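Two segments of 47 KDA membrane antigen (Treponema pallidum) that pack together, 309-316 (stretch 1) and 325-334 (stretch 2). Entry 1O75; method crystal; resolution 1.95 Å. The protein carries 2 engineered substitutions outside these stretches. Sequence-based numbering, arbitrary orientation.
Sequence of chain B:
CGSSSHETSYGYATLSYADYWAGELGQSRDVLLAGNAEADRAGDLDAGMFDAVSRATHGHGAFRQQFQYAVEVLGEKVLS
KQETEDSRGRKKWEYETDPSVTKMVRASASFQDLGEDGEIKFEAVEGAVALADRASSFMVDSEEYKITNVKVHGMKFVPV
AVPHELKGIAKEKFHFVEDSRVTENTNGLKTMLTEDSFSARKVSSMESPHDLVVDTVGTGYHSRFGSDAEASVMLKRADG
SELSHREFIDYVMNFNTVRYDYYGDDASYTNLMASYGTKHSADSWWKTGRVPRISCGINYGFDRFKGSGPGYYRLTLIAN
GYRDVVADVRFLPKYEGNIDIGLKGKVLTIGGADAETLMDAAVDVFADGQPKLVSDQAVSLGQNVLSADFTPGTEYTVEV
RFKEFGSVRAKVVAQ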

# COMPACT_ATOMS: atom_id res chain seq x y z
N GLY B 309 15.89 -22.90 9.25
CA GLY B 309 16.77 -21.83 9.67
C GLY B 309 17.11 -21.01 8.46
O GLY B 309 16.55 -21.25 7.38
N PRO B 310 18.00 -20.02 8.58
CA PRO B 310 18.37 -19.20 7.43
C PRO B 310 18.88 -20.08 6.28
O PRO B 310 19.37 -21.19 6.51
N GLY B 311 18.78 -19.60 5.05
CA GLY B 311 19.22 -20.39 3.93
C GLY B 311 18.33 -20.22 2.71
O GLY B 311 17.60 -19.24 2.59
N TYR B 312 18.38 -21.21 1.82
CA TYR B 312 17.65 -21.20 0.57
C TYR B 312 16.37 -22.00 0.64
O TYR B 312 16.37 -23.18 1.04
N TYR B 313 15.30 -21.34 0.23
CA TYR B 313 13.99 -21.95 0.23
C TYR B 313 13.37 -21.92 -1.15
O TYR B 313 13.68 -21.07 -1.98
N ARG B 314 12.48 -22.87 -1.38
CA ARG B 314 11.74 -22.95 -2.62
C ARG B 314 10.29 -22.97 -2.14
O ARG B 314 9.91 -23.87 -1.38
N LEU B 315 9.51 -21.98 -2.56
CA LEU B 315 8.10 -21.86 -2.16
C LEU B 315 7.21 -22.31 -3.31
O LEU B 315 7.42 -21.90 -4.45
N THR B 316 6.22 -23.13 -3.02
CA THR B 316 5.31 -23.55 -4.06
C THR B 316 3.88 -23.13 -3.68
O THR B 316 3.33 -23.65 -2.73
N VAL B 325 2.91 -22.27 -8.66
CA VAL B 325 3.80 -21.14 -8.86
C VAL B 325 4.97 -21.39 -7.94
O VAL B 325 4.80 -21.44 -6.73
N VAL B 326 6.17 -21.54 -8.51
CA VAL B 326 7.34 -21.84 -7.70
C VAL B 326 8.24 -20.64 -7.61
O VAL B 326 8.58 -20.04 -8.62
N ALA B 327 8.66 -20.30 -6.40
CA ALA B 327 9.54 -19.16 -6.19
C ALA B 327 10.71 -19.52 -5.29
O ALA B 327 10.52 -20.14 -4.24
N ASP B 328 11.92 -19.14 -5.70
CA ASP B 328 13.10 -19.40 -4.89
C ASP B 328 13.52 -18.11 -4.18
O ASP B 328 13.58 -17.04 -4.80
N VAL B 329 13.83 -18.21 -2.90
CA VAL B 329 14.23 -17.04 -2.13
C VAL B 329 15.28 -17.44 -1.11
O VAL B 329 15.36 -18.59 -0.69
N ARG B 330 16.10 -16.48 -0.70
CA ARG B 330 17.12 -16.77 0.30
C ARG B 330 16.91 -15.89 1.54
O ARG B 330 16.70 -14.68 1.41
N PHE B 331 16.93 -16.49 2.72
CA PHE B 331 16.80 -15.71 3.95
C PHE B 331 18.19 -15.69 4.60
O PHE B 331 18.77 -16.73 4.89
N LEU B 332 18.71 -14.49 4.82
CA LEU B 332 20.03 -14.28 5.39
C LEU B 332 20.16 -14.63 6.86
O LEU B 332 19.17 -14.64 7.59
N PRO B 333 21.40 -14.93 7.30
CA PRO B 333 21.71 -15.28 8.69
C PRO B 333 21.45 -14.07 9.57
O PRO B 333 21.46 -12.93 9.09
N LYS B 334 21.25 -14.32 10.85
CA LYS B 334 21.01 -13.26 11.82
C LYS B 334 22.36 -12.72 12.27
O LYS B 334 23.27 -13.49 12.58

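Strands 311-316 and 325-331 run antiparallel, and their side chains alternate between two faces of the sheet, so packing is lateral, between neighbours on the same face. Phe-331, Leu-315 and Tyr-313 cover the most surface, all on the buried face with Val-329 and Ala-327. Phe-331 (chi1 m) lies diagonally across from Tyr-313 (chi1 m); the rings meet obliquely, planes at 44°, with Tyr-313 CD1 3.6 Å from Phe-331 CD2. Beside Phe-331 stands Gly-311, whose backbone angles by themselves call for glycine, since a CB would jam against the carbonyl O of the residue before. The Tyr-313 hydroxyl turns back along its own stretch, OH donating to Gly-309 O at 2.6 Å. Val-329 (p) joins the cluster, its CG1 lying 4.2 Å from Tyr-313 CB and 4.3 Å from Leu-315 CD1; Leu-315 is m, t.

The other face, carrying Tyr-312, Arg-314, Thr-316, Val-326, Asp-328 and Arg-330, is more polar. Arg-314 (t, t, m) curls its guanidinium onto Asp-328 (m) in a two-pronged salt bridge, NE to OD1 2.7 Å and NH2 to OD2 2.8 Å, while Arg-314 CG rests 3.5 Å from Val-326 CG1. Extended Arg-330 (t, t, t) lays its CG over the Tyr-312 (m) ring face, 3.8 Å from the ring centroid. At the strand entrance, Pro-310 CB abuts Phe-331 O at 3.5 Å.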

# COMPACT_ATOMS: atom_id res chain seq x y z
CB PRO B 310 19.48 -18.30 7.99
CG PRO B 310 19.13 -18.19 9.46
CD PRO B 310 18.75 -19.62 9.79
CB TYR B 312 18.52 -21.77 -0.55
CG TYR B 312 19.72 -20.91 -0.81
CD1 TYR B 312 19.68 -19.87 -1.74
CD2 TYR B 312 20.89 -21.09 -0.06
CE1 TYR B 312 20.77 -19.03 -1.92
CE2 TYR B 312 21.99 -20.25 -0.23
CZ TYR B 312 21.92 -19.23 -1.15
OH TYR B 312 22.98 -18.37 -1.28
CB TYR B 313 13.04 -21.23 1.20
CG TYR B 313 13.36 -21.42 2.66
CD1 TYR B 313 14.38 -20.69 3.28
CD2 TYR B 313 12.64 -22.33 3.43
CE1 TYR B 313 14.67 -20.88 4.64
CE2 TYR B 313 12.93 -22.53 4.77
CZ TYR B 313 13.94 -21.80 5.37
OH TYR B 313 14.18 -22.01 6.71
CB ARG B 314 12.06 -24.24 -3.38
CG ARG B 314 11.12 -24.50 -4.56
CD ARG B 314 11.77 -25.40 -5.62
NE ARG B 314 12.87 -24.70 -6.30
CZ ARG B 314 13.82 -25.31 -6.99
NH1 ARG B 314 13.84 -26.64 -7.11
NH2 ARG B 314 14.77 -24.58 -7.57
CB LEU B 315 7.76 -20.38 -1.84
CG LEU B 315 8.79 -19.60 -1.04
CD1 LEU B 315 8.28 -18.19 -0.75
CD2 LEU B 315 9.09 -20.34 0.25
CB THR B 316 5.36 -25.09 -4.25
OG1 THR B 316 6.70 -25.47 -4.61
CG2 THR B 316 4.40 -25.54 -5.40
CB VAL B 325 3.14 -19.83 -8.47
CG1 VAL B 325 4.15 -18.69 -8.57
CG2 VAL B 325 1.92 -19.59 -9.37
CB VAL B 326 8.15 -23.05 -8.30
CG1 VAL B 326 9.35 -23.37 -7.41
CG2 VAL B 326 7.25 -24.28 -8.41
CB ALA B 327 8.76 -17.99 -5.57
CB ASP B 328 14.25 -19.91 -5.77
CG ASP B 328 14.00 -21.33 -6.31
OD1 ASP B 328 13.06 -22.00 -5.82
OD2 ASP B 328 14.75 -21.79 -7.20
CB VAL B 329 13.00 -16.41 -1.40
CG1 VAL B 329 12.44 -17.39 -0.35
CG2 VAL B 329 13.43 -15.15 -0.71
CB ARG B 330 18.52 -16.51 -0.26
CG ARG B 330 19.64 -16.85 0.74
CD ARG B 330 20.99 -16.29 0.31
NE ARG B 330 21.97 -16.43 1.39
CZ ARG B 330 23.18 -15.87 1.36
NH1 ARG B 330 23.55 -15.15 0.32
NH2 ARG B 330 24.02 -16.06 2.37
CB PHE B 331 15.76 -16.33 4.89
CG PHE B 331 14.36 -16.37 4.31
CD1 PHE B 331 13.87 -15.30 3.57
CD2 PHE B 331 13.52 -17.47 4.57
CE1 PHE B 331 12.54 -15.31 3.09
CE2 PHE B 331 12.19 -17.49 4.11
CZ PHE B 331 11.70 -16.40 3.36
CB LEU B 332 20.46 -12.82 5.18
CG LEU B 332 20.64 -12.48 3.70
CD1 LEU B 332 20.70 -10.98 3.52
CD2 LEU B 332 21.91 -13.16 3.16
CB PRO B 333 23.20 -15.62 8.65
CG PRO B 333 23.44 -16.01 7.24
CD PRO B 333 22.60 -15.04 6.46
CB LYS B 334 20.28 -13.82 13.03
CG LYS B 334 19.91 -12.79 14.07
CD LYS B 334 19.21 -13.43 15.26
CE LYS B 334 18.67 -12.37 16.22
NZ LYS B 334 19.73 -11.44 16.70